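Local coordinates for protein phosphinothricin N-acetyltransferase (PDB 5DWM) that probably transfers an acetyl group from acetyl-CoA to an amine acceptor such as phosphinothricin, as a member of the GNAT acetyltransferase family, at residues A[13-17]-A[18-22]; A[25-28]-A[29-32]; A[53-56]-A[57-60]; A[110-113]-A[114-117]; A[129-132]-A[133-136]. One frame throughout, in Å; residues are numbered along the deposited sequence.

Contact 1: residues A[13-17]-A[18-22]; sequences RDFQP and ADIET
Asp-19 OD2 is gripped by two donors, Arg-13 NH1 and the backbone N of Gln-16, each at 2.9 Å, and so ties the turn between strand 11-14 and helix 20-33 of the GNAT fold to the strand itself. Arg-13 meets the carboxylate end-on: its second terminal nitrogen, NH2, donates almost straight (174°) to Asp-19 OD1 at 3.0 Å. NH1 uses the syn lone pair of OD2, whereas the Gln-16 N-H comes from above the carboxylate plane, which fixes the rotation of the Asp-19 carboxylate. An arginine suits this place because its flat end offers two parallel N-H groups to two oxygens; NH1 also donates to Asp-14 O, and NE pairs with Glu-66 on strand 62-67. The extended chain from CG to NE carries the guanidinium to an aspartate six residues ahead. Asp-19 is short enough to turn back over the loop, and its own N donates to Gln-16 O at 2.8 Å, making the link between these two residues reciprocal. Pro-17, its ring holding phi near a helical value, lies in the turn leading into the helix; Pro-17 O accepts from Ile-20 N at 3.0 Å. Phe-15 adds the apolar half of the contact, with Phe-52 of helix 45-58 beside its ring. With CG anti to the backbone N (chi1 160°), the ring reaches Ile-20, whose CG1 lies at the ring edge, 3.6 Å from Phe-15 CZ.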
loop_
_atom_site.group_PDB
_atom_site.type_symbol
_atom_site.label_atom_id
_atom_site.label_comp_id
_atom_site.label_asym_id
_atom_site.label_seq_id
_atom_site.Cartn_x
_atom_site.Cartn_y
_atom_site.Cartn_z
ATOM N N ARG A 13 18.876 -20.289 -1.847
ATOM C CA ARG A 13 19.610 -19.877 -3.038
ATOM C C ARG A 13 18.758 -18.912 -3.848
ATOM O O ARG A 13 17.558 -18.761 -3.610
ATOM C CB ARG A 13 20.008 -21.073 -3.911
ATOM C CG ARG A 13 18.812 -21.825 -4.482
ATOM C CD ARG A 13 19.226 -22.814 -5.568
ATOM N NE ARG A 13 18.135 -23.720 -5.922
ATOM C CZ ARG A 13 17.132 -23.396 -6.734
ATOM N NH1 ARG A 13 17.079 -22.184 -7.272
ATOM N NH2 ARG A 13 16.180 -24.282 -7.007
ATOM N N ASP A 14 19.390 -18.270 -4.831
ATOM C CA ASP A 14 18.654 -17.391 -5.729
ATOM C C ASP A 14 17.668 -18.182 -6.579
ATOM O O ASP A 14 17.957 -19.291 -7.037
ATOM C CB ASP A 14 19.611 -16.670 -6.676
ATOM C CG ASP A 14 20.389 -15.554 -6.002
ATOM O OD1 ASP A 14 19.846 -14.892 -5.092
ATOM O OD2 ASP A 14 21.546 -15.328 -6.403
ATOM N N PHE A 15 16.508 -17.575 -6.817
ATOM C CA PHE A 15 15.544 -18.089 -7.774
ATOM C C PHE A 15 16.152 -18.178 -9.169
ATOM O O PHE A 15 16.960 -17.333 -9.574
ATOM C CB PHE A 15 14.362 -17.114 -7.792
ATOM C CG PHE A 15 13.494 -17.189 -9.020
ATOM C CD1 PHE A 15 13.722 -16.357 -10.109
ATOM C CD2 PHE A 15 12.408 -18.048 -9.065
ATOM C CE1 PHE A 15 12.908 -16.413 -11.236
ATOM C CE2 PHE A 15 11.585 -18.103 -10.190
ATOM C CZ PHE A 15 11.838 -17.282 -11.272
ATOM N N GLN A 16 15.754 -19.217 -9.901
ATOM C CA GLN A 16 16.022 -19.338 -11.319
ATOM C C GLN A 16 14.712 -19.632 -12.034
ATOM O O GLN A 16 13.762 -20.130 -11.428
ATOM C CB GLN A 16 17.036 -20.462 -11.590
ATOM C CG GLN A 16 18.316 -20.343 -10.767
ATOM C CD GLN A 16 19.206 -19.186 -11.203
ATOM O OE1 GLN A 16 19.054 -18.643 -12.297
ATOM N NE2 GLN A 16 20.144 -18.808 -10.342
ATOM N N PRO A 17 14.614 -19.286 -13.324
ATOM C CA PRO A 17 13.330 -19.486 -14.027
ATOM C C PRO A 17 12.796 -20.910 -13.978
ATOM O O PRO A 17 11.572 -21.104 -14.005
ATOM C CB PRO A 17 13.633 -19.032 -15.461
ATOM C CG PRO A 17 14.760 -18.053 -15.306
ATOM C CD PRO A 17 15.591 -18.556 -14.155
ATOM N N ALA A 18 13.675 -21.913 -13.890
ATOM C CA ALA A 18 13.224 -23.294 -13.757
ATOM C C ALA A 18 12.372 -23.515 -12.511
ATOM O O ALA A 18 11.611 -24.491 -12.459
ATOM C CB ALA A 18 14.431 -24.233 -13.732
ATOM N N ASP A 19 12.468 -22.630 -11.516
ATOM C CA ASP A 19 11.701 -22.773 -10.284
ATOM C C ASP A 19 10.258 -22.301 -10.413
ATOM O O ASP A 19 9.480 -22.500 -9.473
ATOM C CB ASP A 19 12.342 -21.964 -9.145
ATOM C CG ASP A 19 13.769 -22.382 -8.849
ATOM O OD1 ASP A 19 14.077 -23.581 -8.974
ATOM O OD2 ASP A 19 14.579 -21.496 -8.483
ATOM N N ILE A 20 9.876 -21.699 -11.543
ATOM C CA ILE A 20 8.558 -21.068 -11.656
ATOM C C ILE A 20 7.433 -22.082 -11.487
ATOM O O ILE A 20 6.374 -21.777 -10.922
ATOM C CB ILE A 20 8.440 -20.287 -12.980
ATOM C CG1 ILE A 20 9.053 -18.896 -12.830
ATOM C CG2 ILE A 20 6.982 -20.180 -13.440
ATOM C CD1 ILE A 20 8.272 -17.980 -11.899
ATOM N N GLU A 21 7.633 -23.307 -11.982
ATOM C CA GLU A 21 6.569 -24.304 -11.887
ATOM C C GLU A 21 6.212 -24.607 -10.435
ATOM O O GLU A 21 5.036 -24.588 -10.056
ATOM C CB GLU A 21 6.956 -25.581 -12.632
ATOM C CG GLU A 21 5.952 -26.697 -12.430
ATOM C CD GLU A 21 6.270 -27.915 -13.250
ATOM O OE1 GLU A 21 5.673 -28.070 -14.335
ATOM O OE2 GLU A 21 7.124 -28.713 -12.813
ATOM N N THR A 22 7.221 -24.882 -9.601
ATOM C CA THR A 22 6.950 -25.183 -8.197
ATOM C C THR A 22 6.466 -23.948 -7.444
ATOM O O THR A 22 5.558 -24.040 -6.607
ATOM C CB THR A 22 8.193 -25.784 -7.541
ATOM O OG1 THR A 22 8.577 -26.963 -8.252
ATOM C CG2 THR A 22 7.908 -26.158 -6.094
#

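Contact 2: residues A[25-28]-A[29-32]; sequences AIYT and QAVL
Gln-29 opens the second half of this two-turn section of helix 20-33, one of the helices that pack on the sheet of the GNAT fold, and its N donates to Ala-25 O at 3.2 Å in the usual i to i+4 pattern. Its bent side chain folds back along the helix, where Gln-29 NE2 donates a hydrogen bond to a water at 2.7 Å, and the water in turn donates to Ala-25 O; a polar, flexible residue suits this partly exposed side. Ala-30 keeps its methyl close to the helix, where a small residue fits beside Tyr-95 of strand 89-96. Val-31 carries the main side-chain contact. Its CG2 sits over one face of the Tyr-27 ring in a CH-pi contact, 3.7 Å from the centroid and 20° off the normal. A chi1 of -170° sets Tyr-27 CG beside its own carbonyl carbon and brings the ring under Val-31 CG2, while the hydroxyl is hydrogen-bonded to Glu-39 and Ser-37, which suits a tyrosine in a buried place. Leu-32 lies alongside Thr-28, pointing the same way, near Pro-42. Thr-28 OG1 bonds back to Thr-24 O, leaving the methyl CG2 to meet Leu-32 CD1 at 3.8 Å.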
loop_
_atom_site.group_PDB
_atom_site.type_symbol
_atom_site.label_atom_id
_atom_site.label_comp_id
_atom_site.label_asym_id
_atom_site.label_seq_id
_atom_site.Cartn_x
_atom_site.Cartn_y
_atom_site.Cartn_z
ATOM N N ALA A 25 2.911 -23.633 -8.072
ATOM C CA ALA A 25 2.154 -24.621 -7.304
ATOM C C ALA A 25 2.017 -24.218 -5.835
ATOM O O ALA A 25 0.940 -24.362 -5.239
ATOM C CB ALA A 25 2.797 -26.007 -7.434
ATOM N N ILE A 26 3.094 -23.706 -5.235
ATOM C CA ILE A 26 3.044 -23.263 -3.842
ATOM C C ILE A 26 2.058 -22.113 -3.691
ATOM O O ILE A 26 1.206 -22.108 -2.795
ATOM C CB ILE A 26 4.450 -22.864 -3.365
ATOM C CG1 ILE A 26 5.345 -24.106 -3.289
ATOM C CG2 ILE A 26 4.393 -22.154 -2.013
ATOM C CD1 ILE A 26 6.800 -23.800 -2.992
ATOM N N TYR A 27 2.162 -21.114 -4.567
ATOM C CA TYR A 27 1.268 -19.966 -4.464
ATOM C C TYR A 27 -0.180 -20.363 -4.744
ATOM O O TYR A 27 -1.103 -19.827 -4.110
ATOM C CB TYR A 27 1.742 -18.836 -5.389
ATOM C CG TYR A 27 0.998 -17.536 -5.163
ATOM C CD1 TYR A 27 1.003 -16.920 -3.917
ATOM C CD2 TYR A 27 0.273 -16.942 -6.185
ATOM C CE1 TYR A 27 0.301 -15.744 -3.691
ATOM C CE2 TYR A 27 -0.438 -15.757 -5.972
ATOM C CZ TYR A 27 -0.413 -15.175 -4.716
ATOM O OH TYR A 27 -1.092 -14.010 -4.475
ATOM N N THR A 28 -0.399 -21.303 -5.671
ATOM C CA THR A 28 -1.755 -21.773 -5.951
ATOM C C THR A 28 -2.427 -22.293 -4.685
ATOM O O THR A 28 -3.580 -21.954 -4.392
ATOM C CB THR A 28 -1.718 -22.847 -7.043
ATOM O OG1 THR A 28 -1.374 -22.238 -8.294
ATOM C CG2 THR A 28 -3.074 -23.568 -7.169
ATOM N N GLN A 29 -1.716 -23.123 -3.914
ATOM C CA GLN A 29 -2.288 -23.633 -2.669
ATOM C C GLN A 29 -2.555 -22.513 -1.672
ATOM O O GLN A 29 -3.585 -22.516 -0.986
ATOM C CB GLN A 29 -1.374 -24.699 -2.057
ATOM C CG GLN A 29 -1.348 -25.992 -2.851
ATOM C CD GLN A 29 -2.742 -26.442 -3.240
ATOM O OE1 GLN A 29 -3.607 -26.626 -2.383
ATOM N NE2 GLN A 29 -2.976 -26.594 -4.544
ATOM N N ALA A 30 -1.638 -21.546 -1.572
ATOM C CA ALA A 30 -1.864 -20.392 -0.705
ATOM C C ALA A 30 -3.125 -19.628 -1.101
ATOM O O ALA A 30 -3.923 -19.238 -0.239
ATOM C CB ALA A 30 -0.653 -19.466 -0.758
ATOM N N VAL A 31 -3.328 -19.421 -2.403
ATOM C CA VAL A 31 -4.495 -18.676 -2.865
ATOM C C VAL A 31 -5.773 -19.445 -2.569
ATOM O O VAL A 31 -6.767 -18.873 -2.102
ATOM C CB VAL A 31 -4.346 -18.352 -4.365
ATOM C CG1 VAL A 31 -5.662 -17.856 -4.945
ATOM C CG2 VAL A 31 -3.237 -17.330 -4.584
ATOM N N LEU A 32 -5.765 -20.757 -2.827
ATOM C CA LEU A 32 -6.988 -21.549 -2.728
ATOM C C LEU A 32 -7.367 -21.852 -1.282
ATOM O O LEU A 32 -8.554 -21.841 -0.940
ATOM C CB LEU A 32 -6.836 -22.851 -3.510
ATOM C CG LEU A 32 -6.766 -22.713 -5.031
ATOM C CD1 LEU A 32 -6.523 -24.055 -5.701
ATOM C CD2 LEU A 32 -8.039 -22.061 -5.551
HETATM O O HOH W 1 -0.788 -26.425 -6.183
#

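Contact 3: residues A[53-56]-A[57-60]; sequences AAFA and DQGF. Unlike the reference sequence in segment 57-60: Gly-59 (reference Ser).
Phe-55 O is the crowded acceptor of a Schellman motif that ends helix 45-58: Phe-60 N donates to it at 3.1 Å and 160°, while the bonds from Gly-59 N and Gln-58 N are weak. Inside that closing loop Gly-59 N has its sounder bond with Ala-56 O at 2.9 Å, coming from well above the carbonyl plane. Gly-59, a serine in the reference sequence, has a positive phi (102°), where a CB would press on the preceding carbonyl oxygen; glycine meets this without strain.

The tight side faces the sheet. Phe-60, the buried residue here, presents its ring edge to Phe-55 O and meets Tyr-79 edge-to-face, while the Phe-55 ring stacks on Tyr-76, so two large aromatic residues seat the helix end on strand 70-79. Gln-58 lies alongside Phe-55 and points the same way, its amide nearly coplanar with the ring; in the conformer given, Gln-58 OE1 lies at the ring edge, 3.9 Å from Phe-55 CD1.

The opposite character belongs to Ala-53, Ala-54, Ala-56 and Asp-57, all exposed. Small alanines suit a helix surface with little to pack against. Backbone bonds hold this side: Asp-57 N donates to Ala-53 O at 2.9 Å, and Gln-58 N to Ala-54 O at 3.0 Å. Charged Asp-57 is exposed, though its OD1 comes within 3.2 Å of Ala-53 O, two acceptors that do not bond.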
loop_
_atom_site.group_PDB
_atom_site.type_symbol
_atom_site.label_atom_id
_atom_site.label_comp_id
_atom_site.label_asym_id
_atom_site.label_seq_id
_atom_site.Cartn_x
_atom_site.Cartn_y
_atom_site.Cartn_z
ATOM N N ALA A 53 9.898 -11.781 -13.270
ATOM C CA ALA A 53 10.817 -11.090 -14.169
ATOM C C ALA A 53 10.806 -9.584 -13.915
ATOM O O ALA A 53 11.851 -8.923 -14.002
ATOM C CB ALA A 53 10.462 -11.394 -15.624
ATOM N N ALA A 54 9.634 -9.030 -13.576
ATOM C CA ALA A 54 9.554 -7.606 -13.255
ATOM C C ALA A 54 10.306 -7.283 -11.968
ATOM O O ALA A 54 11.062 -6.306 -11.921
ATOM C CB ALA A 54 8.094 -7.148 -13.187
ATOM N N PHE A 55 10.136 -8.102 -10.922
ATOM C CA PHE A 55 10.890 -7.882 -9.686
ATOM C C PHE A 55 12.388 -7.917 -9.945
ATOM O O PHE A 55 13.133 -7.070 -9.439
ATOM C CB PHE A 55 10.531 -8.938 -8.643
ATOM C CG PHE A 55 9.097 -8.920 -8.223
ATOM C CD1 PHE A 55 8.424 -7.722 -8.028
ATOM C CD2 PHE A 55 8.420 -10.111 -8.013
ATOM C CE1 PHE A 55 7.099 -7.716 -7.633
ATOM C CE2 PHE A 55 7.101 -10.112 -7.620
ATOM C CZ PHE A 55 6.438 -8.909 -7.429
ATOM N N ALA A 56 12.842 -8.879 -10.750
ATOM C CA ALA A 56 14.265 -8.991 -11.057
ATOM C C ALA A 56 14.752 -7.788 -11.852
ATOM O O ALA A 56 15.852 -7.276 -11.603
ATOM C CB ALA A 56 14.533 -10.283 -11.826
ATOM N N ASP A 57 13.949 -7.329 -12.818
ATOM C CA ASP A 57 14.328 -6.151 -13.596
ATOM C C ASP A 57 14.490 -4.928 -12.707
ATOM O O ASP A 57 15.337 -4.069 -12.979
ATOM C CB ASP A 57 13.276 -5.874 -14.674
ATOM C CG ASP A 57 13.276 -6.915 -15.778
ATOM O OD1 ASP A 57 14.232 -7.713 -15.852
ATOM O OD2 ASP A 57 12.317 -6.924 -16.582
ATOM N N GLN A 58 13.689 -4.827 -11.643
ATOM C CA GLN A 58 13.811 -3.711 -10.711
ATOM C C GLN A 58 15.034 -3.830 -9.813
ATOM O O GLN A 58 15.429 -2.835 -9.193
ATOM C CB GLN A 58 12.560 -3.609 -9.840
ATOM C CG GLN A 58 11.318 -3.144 -10.571
ATOM C CD GLN A 58 10.091 -3.219 -9.693
ATOM O OE1 GLN A 58 9.717 -4.294 -9.223
ATOM N NE2 GLN A 58 9.466 -2.077 -9.449
ATOM N N GLY A 59 15.642 -5.007 -9.731
ATOM C CA GLY A 59 16.812 -5.222 -8.908
ATOM C C GLY A 59 16.576 -5.921 -7.585
ATOM O O GLY A 59 17.514 -6.019 -6.783
ATOM N N PHE A 60 15.367 -6.424 -7.339
ATOM C CA PHE A 60 15.036 -7.001 -6.047
ATOM C C PHE A 60 15.473 -8.460 -5.975
ATOM O O PHE A 60 15.446 -9.174 -6.982
ATOM C CB PHE A 60 13.531 -6.924 -5.804
ATOM C CG PHE A 60 13.047 -5.539 -5.461
ATOM C CD1 PHE A 60 13.341 -4.983 -4.230
ATOM C CD2 PHE A 60 12.301 -4.797 -6.364
ATOM C CE1 PHE A 60 12.916 -3.699 -3.903
ATOM C CE2 PHE A 60 11.863 -3.507 -6.043
ATOM C CZ PHE A 60 12.172 -2.965 -4.805
#

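Contact 4: residues A[110-113]-A[114-117]; sequences LREL and IARI
Leu-110 and Ile-114 meet at an angle one turn apart on helix 105-119, with Leu-110 CG 4.0 Å from Ile-114 CD1. Ile-114 sends its longer branch back to the preceding turn: CG1 stands opposite the carbonyl carbon (chi1 -68°), which lays it against Leu-110 O at 3.1 Å and brings CD1 over the leucine branch point. Leu-110 has its CG trans to the backbone N (chi1 -177°) and offers CD1 to the isoleucine CG1. Branched aliphatic residues suit this side because their branches pack against the neighbouring turn without polar groups to satisfy.

Glu-112 and Arg-116 also sit four residues apart, yet their charged ends stay separate: Glu-112 OE1 and Arg-116 NH1 are 5.1 Å from each other, and the carboxylate and guanidinium planes are turned 61° apart. The touch is instead between Glu-112 OE1 and the aliphatic Arg-116 CG, at 3.8 Å. The opposite charges may still attract at this range, but the arginine bends away to form a salt bridge with Asp-14. A long, flexible residue suits that reach.

Leu-113 and Ile-117 pack more loosely, Leu-113 CG lying 4.5 Å from Ile-117 CG1. Beneath the side chains run the ordinary helical bonds, such as Ile-114 N to Leu-110 O at 2.8 Å.

The helix is the crossover of the beta-alpha-beta unit formed with strands 89-96 and 124-129. Leu-110 rests on Ile-94, an acetyl-CoA-binding residue, and on Leu-141 of helix 136-144, while Leu-113 covers Asp-92 and Leu-63 and Ile-117 reaches Pro-61 and Phe-122.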
loop_
_atom_site.group_PDB
_atom_site.type_symbol
_atom_site.label_atom_id
_atom_site.label_comp_id
_atom_site.label_asym_id
_atom_site.label_seq_id
_atom_site.Cartn_x
_atom_site.Cartn_y
_atom_site.Cartn_z
ATOM N N LEU A 110 13.574 -15.585 5.371
ATOM C CA LEU A 110 13.466 -14.179 5.750
ATOM C C LEU A 110 14.795 -13.648 6.271
ATOM O O LEU A 110 15.164 -12.505 5.979
ATOM C CB LEU A 110 12.341 -13.985 6.768
ATOM C CG LEU A 110 12.015 -12.564 7.231
ATOM C CD1 LEU A 110 11.781 -11.622 6.045
ATOM C CD2 LEU A 110 10.800 -12.580 8.154
ATOM N N ARG A 111 15.544 -14.470 7.017
ATOM C CA ARG A 111 16.866 -14.034 7.449
ATOM C C ARG A 111 17.736 -13.665 6.254
ATOM O O ARG A 111 18.399 -12.618 6.256
ATOM C CB ARG A 111 17.533 -15.110 8.307
ATOM C CG ARG A 111 18.955 -14.753 8.684
ATOM C CD ARG A 111 19.454 -15.568 9.864
ATOM N NE ARG A 111 18.681 -15.294 11.070
ATOM C CZ ARG A 111 17.932 -16.192 11.698
ATOM N NH1 ARG A 111 17.861 -17.437 11.240
ATOM N NH2 ARG A 111 17.262 -15.851 12.792
ATOM N N GLU A 112 17.731 -14.497 5.209
ATOM C CA GLU A 112 18.570 -14.200 4.052
ATOM C C GLU A 112 18.019 -13.019 3.259
ATOM O O GLU A 112 18.791 -12.197 2.745
ATOM C CB GLU A 112 18.749 -15.447 3.183
ATOM C CG GLU A 112 19.680 -15.266 1.983
ATOM C CD GLU A 112 21.102 -14.883 2.366
ATOM O OE1 GLU A 112 21.809 -14.289 1.518
ATOM O OE2 GLU A 112 21.514 -15.170 3.509
ATOM N N LEU A 113 16.687 -12.901 3.164
ATOM C CA LEU A 113 16.097 -11.754 2.481
ATOM C C LEU A 113 16.469 -10.450 3.180
ATOM O O LEU A 113 16.818 -9.462 2.521
ATOM C CB LEU A 113 14.580 -11.911 2.409
ATOM C CG LEU A 113 13.881 -10.918 1.485
ATOM C CD1 LEU A 113 14.138 -11.257 0.031
ATOM C CD2 LEU A 113 12.390 -10.881 1.762
ATOM N N ILE A 114 16.411 -10.439 4.520
ATOM C CA ILE A 114 16.841 -9.272 5.289
ATOM C C ILE A 114 18.281 -8.915 4.954
ATOM O O ILE A 114 18.616 -7.739 4.754
ATOM C CB ILE A 114 16.651 -9.520 6.800
ATOM C CG1 ILE A 114 15.164 -9.596 7.163
ATOM C CG2 ILE A 114 17.368 -8.452 7.626
ATOM C CD1 ILE A 114 14.920 -10.119 8.577
ATOM N N ALA A 115 19.158 -9.923 4.891
ATOM C CA ALA A 115 20.557 -9.670 4.547
ATOM C C ALA A 115 20.695 -9.053 3.158
ATOM O O ALA A 115 21.451 -8.093 2.972
ATOM C CB ALA A 115 21.388 -10.956 4.659
ATOM N N ARG A 116 19.970 -9.583 2.166
ATOM C CA ARG A 116 20.100 -9.065 0.810
ATOM C C ARG A 116 19.537 -7.651 0.700
ATOM O O ARG A 116 20.136 -6.789 0.043
ATOM C CB ARG A 116 19.423 -10.016 -0.179
ATOM C CG ARG A 116 20.089 -11.395 -0.285
ATOM C CD ARG A 116 21.392 -11.324 -1.065
ATOM N NE ARG A 116 21.179 -10.853 -2.430
ATOM C CZ ARG A 116 20.880 -11.640 -3.458
ATOM N NH1 ARG A 116 20.768 -12.949 -3.283
ATOM N NH2 ARG A 116 20.703 -11.119 -4.664
ATOM N N ILE A 117 18.390 -7.392 1.333
ATOM C CA ILE A 117 17.786 -6.062 1.291
ATOM C C ILE A 117 18.651 -5.045 2.022
ATOM O O ILE A 117 18.782 -3.888 1.589
ATOM C CB ILE A 117 16.356 -6.129 1.858
ATOM C CG1 ILE A 117 15.438 -6.765 0.820
ATOM C CG2 ILE A 117 15.856 -4.731 2.242
ATOM C CD1 ILE A 117 15.378 -5.967 -0.475
#

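Contact 5: residues A[129-132]-A[133-136]; sequences IGDG and EHNI
Asp-131 has a positive phi (51°), unusual for a residue with a side chain, and its carbonyl oxygen accepts from two backbone nitrogens in the loop that joins strand 124-129 to helix 136-144 of the GNAT fold. Asn-135 N donates to Asp-131 O at 2.8 Å, nearly along the C=O axis, while His-134 N comes from above the carbonyl plane at 3.1 Å. Gly-132 is buried and takes helical angles as the turn begins. The Asp-131 carboxylate lies against His-134 CB and is salt-bridged through OD2 to Arg-162; a water donates to OD1 and accepts from Glu-133 N, linking the acid to the next stretch of backbone. Exposed Glu-133 pairs with Arg-152.

Asn-135 is the N-cap of helix 136-144 and the centre of an inverse gamma turn. Its amide serves both directions, which is why asparagine fits: OD1 makes a weak bond to Ser-138 N in the first helical turn, and ND2 reaches back to Gly-130, next to Ile-129. A chi1 of -157°, which places CG beside the carbonyl carbon, lets Asn-135 ND2 pass Ile-129 CG2 at 3.6 Å and donate to Gly-130 O at 3.1 Å and 163°, in the carbonyl plane.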
loop_
_atom_site.group_PDB
_atom_site.type_symbol
_atom_site.label_atom_id
_atom_site.label_comp_id
_atom_site.label_asym_id
_atom_site.label_seq_id
_atom_site.Cartn_x
_atom_site.Cartn_y
_atom_site.Cartn_z
ATOM N N ILE A 129 0.672 -8.195 6.134
ATOM C CA ILE A 129 0.257 -9.567 6.419
ATOM C C ILE A 129 -1.258 -9.656 6.280
ATOM O O ILE A 129 -2.005 -9.081 7.081
ATOM C CB ILE A 129 0.732 -10.015 7.808
ATOM C CG1 ILE A 129 2.261 -9.885 7.905
ATOM C CG2 ILE A 129 0.248 -11.447 8.109
ATOM C CD1 ILE A 129 2.817 -10.172 9.289
ATOM N N GLY A 130 -1.714 -10.376 5.258
ATOM C CA GLY A 130 -3.139 -10.552 5.071
ATOM C C GLY A 130 -3.735 -11.488 6.105
ATOM O O GLY A 130 -3.107 -12.454 6.539
ATOM N N ASP A 131 -4.978 -11.195 6.491
ATOM C CA ASP A 131 -5.707 -11.980 7.493
ATOM C C ASP A 131 -4.875 -12.173 8.761
ATOM O O ASP A 131 -4.670 -13.293 9.235
ATOM C CB ASP A 131 -6.187 -13.314 6.915
ATOM C CG ASP A 131 -7.154 -14.053 7.839
ATOM O OD1 ASP A 131 -7.624 -13.457 8.831
ATOM O OD2 ASP A 131 -7.448 -15.236 7.570
ATOM N N GLY A 132 -4.395 -11.060 9.319
ATOM C CA GLY A 132 -3.503 -11.122 10.466
ATOM C C GLY A 132 -4.091 -11.791 11.691
ATOM O O GLY A 132 -3.338 -12.304 12.525
ATOM N N GLU A 133 -5.419 -11.803 11.822
ATOM C CA GLU A 133 -6.023 -12.451 12.982
ATOM C C GLU A 133 -5.776 -13.953 12.966
ATOM O O GLU A 133 -5.527 -14.560 14.016
ATOM C CB GLU A 133 -7.522 -12.147 13.034
ATOM C CG GLU A 133 -8.240 -12.799 14.203
ATOM C CD GLU A 133 -7.916 -12.147 15.530
ATOM O OE1 GLU A 133 -7.328 -11.049 15.529
ATOM O OE2 GLU A 133 -8.254 -12.733 16.580
ATOM N N HIS A 134 -5.826 -14.570 11.786
ATOM C CA HIS A 134 -5.673 -16.011 11.669
ATOM C C HIS A 134 -4.294 -16.440 11.192
ATOM O O HIS A 134 -3.894 -17.578 11.454
ATOM C CB HIS A 134 -6.741 -16.590 10.731
ATOM C CG HIS A 134 -8.120 -16.579 11.311
ATOM N ND1 HIS A 134 -9.109 -17.449 10.902
ATOM C CD2 HIS A 134 -8.676 -15.806 12.275
ATOM C CE1 HIS A 134 -10.214 -17.208 11.585
ATOM N NE2 HIS A 134 -9.977 -16.217 12.425
ATOM N N ASN A 135 -3.546 -15.559 10.535
ATOM C CA ASN A 135 -2.218 -15.828 9.992
ATOM C C ASN A 135 -1.153 -15.673 11.076
ATOM O O ASN A 135 -0.184 -14.940 10.878
ATOM C CB ASN A 135 -1.951 -14.814 8.864
ATOM C CG ASN A 135 -0.909 -15.286 7.851
ATOM O OD1 ASN A 135 -0.204 -16.268 8.068
ATOM N ND2 ASN A 135 -0.802 -14.561 6.736
ATOM N N ILE A 136 -1.339 -16.333 12.224
ATOM C CA ILE A 136 -0.405 -16.180 13.336
ATOM C C ILE A 136 0.979 -16.692 12.965
ATOM O O ILE A 136 1.991 -16.202 13.483
ATOM C CB ILE A 136 -0.957 -16.858 14.605
ATOM C CG1 ILE A 136 -1.202 -18.340 14.340
ATOM C CG2 ILE A 136 -2.239 -16.177 15.060
ATOM C CD1 ILE A 136 -1.820 -19.073 15.512
HETATM O O HOH W 2 -7.819 -11.118 9.965
#

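Overall arrangement
From the N terminus, contact 1 turns the chain from strand 11-14 into helix 20-33, and contact 2 continues along that helix. Contact 3 closes the end of helix 45-58 just before strand 62-67. Contact 4 lies within helix 105-119, and contact 5 forms the turn from strand 124-129 to helix 136-144. All five are local and follow in series; none nests in or crosses another. One direct link joins distant parts of the chain: the salt bridge from Asp-14 to Arg-116 ties contact 1 to contact 4. Contacts 3 and 4 approach to about 4 Å between nearest atoms, whereas contacts 1 and 5 have centres about 27 Å apart, on opposite sides of the chain's centre.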